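Side-chain contact in Plm1 (Streptomyces sp. HK803, PDB 4HXY), which probably reduces the beta-keto group of a polyketide intermediate with NADPH, as the ketoreductase of the first module of phoslactomycin biosynthesis: residues P312-F317 with R347-Q352. Sequence-based numbering, arbitrary orientation.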
# COMPACT_ATOMS: atom_id res chain seq x y z
N PRO A 312 -8.15 -19.33 5.18
CA PRO A 312 -9.07 -18.59 6.07
C PRO A 312 -8.79 -18.72 7.57
O PRO A 312 -9.26 -17.88 8.33
CB PRO A 312 -10.43 -19.22 5.77
CG PRO A 312 -10.12 -20.59 5.28
CD PRO A 312 -8.84 -20.43 4.49
N ASP A 313 -8.05 -19.76 7.96
CA ASP A 313 -7.81 -20.09 9.36
C ASP A 313 -6.30 -20.06 9.62
O ASP A 313 -5.60 -21.04 9.35
CB ASP A 313 -8.37 -21.49 9.69
CG ASP A 313 -9.84 -21.64 9.29
OD1 ASP A 313 -10.61 -20.69 9.53
OD2 ASP A 313 -10.22 -22.71 8.73
N LEU A 314 -5.79 -18.93 10.06
CA LEU A 314 -4.36 -18.79 10.39
C LEU A 314 -4.20 -18.13 11.74
O LEU A 314 -5.04 -17.31 12.14
CB LEU A 314 -3.65 -17.91 9.36
CG LEU A 314 -3.62 -18.40 7.92
CD1 LEU A 314 -3.13 -17.29 6.98
CD2 LEU A 314 -2.74 -19.65 7.84
N ASP A 315 -3.11 -18.47 12.41
CA ASP A 315 -2.67 -17.81 13.64
C ASP A 315 -2.22 -16.38 13.35
O ASP A 315 -2.38 -15.49 14.20
CB ASP A 315 -1.49 -18.56 14.28
CG ASP A 315 -1.87 -19.94 14.83
OD1 ASP A 315 -3.06 -20.17 15.09
OD2 ASP A 315 -0.97 -20.78 15.01
N ASP A 316 -1.57 -16.20 12.20
CA ASP A 316 -1.03 -14.92 11.77
C ASP A 316 -0.95 -14.82 10.26
O ASP A 316 -0.68 -15.81 9.57
CB ASP A 316 0.37 -14.69 12.37
CG ASP A 316 0.30 -14.20 13.79
OD1 ASP A 316 -0.35 -13.15 14.02
OD2 ASP A 316 0.86 -14.89 14.67
N PHE A 317 -1.19 -13.62 9.76
CA PHE A 317 -1.14 -13.30 8.33
C PHE A 317 -0.46 -11.95 8.24
O PHE A 317 -1.08 -10.92 8.54
CB PHE A 317 -2.58 -13.25 7.81
CG PHE A 317 -2.72 -13.04 6.33
CD1 PHE A 317 -2.74 -14.11 5.46
CD2 PHE A 317 -2.96 -11.79 5.82
CE1 PHE A 317 -2.92 -13.93 4.09
CE2 PHE A 317 -3.15 -11.60 4.44
CZ PHE A 317 -3.11 -12.67 3.58
N ARG A 347 -6.79 -4.75 6.64
CA ARG A 347 -8.02 -4.19 7.25
C ARG A 347 -9.23 -5.07 6.93
O ARG A 347 -10.06 -5.34 7.80
CB ARG A 347 -8.26 -2.76 6.77
CG ARG A 347 -7.28 -1.77 7.30
CD ARG A 347 -7.69 -0.31 7.09
NE ARG A 347 -7.58 0.10 5.70
CZ ARG A 347 -8.60 0.30 4.86
NH1 ARG A 347 -9.87 0.14 5.25
NH2 ARG A 347 -8.33 0.68 3.61
N ARG A 348 -9.31 -5.50 5.69
CA ARG A 348 -10.43 -6.31 5.21
C ARG A 348 -10.50 -7.63 5.97
O ARG A 348 -11.57 -8.05 6.43
CB ARG A 348 -10.34 -6.55 3.71
CG ARG A 348 -11.60 -7.14 3.10
CD ARG A 348 -11.42 -7.45 1.64
NE ARG A 348 -10.68 -8.70 1.42
CZ ARG A 348 -10.43 -9.23 0.23
NH1 ARG A 348 -10.82 -8.61 -0.88
NH2 ARG A 348 -9.80 -10.39 0.14
N ARG A 349 -9.34 -8.25 6.15
CA ARG A 349 -9.28 -9.55 6.81
C ARG A 349 -9.68 -9.42 8.29
O ARG A 349 -10.42 -10.26 8.81
CB ARG A 349 -7.87 -10.15 6.63
CG ARG A 349 -7.69 -11.53 7.21
CD ARG A 349 -6.38 -12.19 6.72
NE ARG A 349 -6.17 -13.48 7.36
CZ ARG A 349 -6.46 -14.66 6.84
NH1 ARG A 349 -6.96 -14.75 5.61
NH2 ARG A 349 -6.24 -15.76 7.55
N ARG A 350 -9.21 -8.37 8.96
CA ARG A 350 -9.62 -8.11 10.34
C ARG A 350 -11.13 -7.86 10.48
O ARG A 350 -11.73 -8.31 11.48
CB ARG A 350 -8.83 -6.98 10.96
CG ARG A 350 -7.38 -7.33 11.18
CD ARG A 350 -6.68 -6.36 12.12
NE ARG A 350 -6.72 -4.97 11.65
CZ ARG A 350 -5.81 -4.40 10.85
NH1 ARG A 350 -4.75 -5.07 10.42
NH2 ARG A 350 -5.96 -3.13 10.48
N GLU A 351 -11.73 -7.22 9.49
CA GLU A 351 -13.18 -6.96 9.46
C GLU A 351 -13.96 -8.28 9.39
O GLU A 351 -15.10 -8.38 9.87
CB GLU A 351 -13.56 -6.05 8.27
CG GLU A 351 -13.11 -4.64 8.48
CD GLU A 351 -13.25 -3.71 7.26
OE1 GLU A 351 -13.48 -4.17 6.11
OE2 GLU A 351 -13.12 -2.49 7.48
N GLN A 352 -13.31 -9.28 8.82
CA GLN A 352 -13.86 -10.63 8.69
C GLN A 352 -13.53 -11.49 9.92
O GLN A 352 -13.76 -12.69 9.92
CB GLN A 352 -13.35 -11.26 7.38
CG GLN A 352 -13.82 -10.51 6.14
CD GLN A 352 -13.16 -10.96 4.83
OE1 GLN A 352 -12.16 -11.67 4.82
NE2 GLN A 352 -13.73 -10.50 3.71
O HOH W 1 -5.46 -14.94 10.12
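R349 lays its guanidinium flat on the ring of F317. The two planes are 18° apart and their centres 4.4 Å apart. This is a stacked cation-pi contact: CZ of R349 sits over the ring face, 27° off the ring normal. Further back on the same arginine, CD packs over that ring as a CH-pi contact, 3.9 Å from the F317 ring centroid. L314 meets the guanidinium at NH2, obliquely to its plane, crossing the arginine at about a right angle, with its CD1 3.5 Å from R349 NH2.

The torsions explain the reach. R349 has CG anti to the backbone N (chi1 -177°) and runs extended to NE, which carries the charge from the C-terminal end of helix 333-351 across to the start of strand 316-322. A water in the plane of the guanidinium accepts from R349 NH2 at 2.8 Å. The same water lies 3.1 Å from L314 O, to which it can donate.

Further partners fix the rotation of the guanidinium. R349 NH1 forms a salt bridge with D308, NH2 donates a hydrogen bond to L311 O, and NE one to R355 O. D308 and L307, on helix 290-310, also touch F317.

A leucine in place of R349 would probably leave D308 without this charged mate and strip the F317 face of its flat cover. The contact joins helix to strand in the Rossmann-type ketoreductase domain; the side chain of F317 lies about 13 Å from the bound NADPH. No direct hydrogen bond links the two segments; stacking and one water do, and the charge of the buried R349 is probably balanced by D308 on helix 290-310.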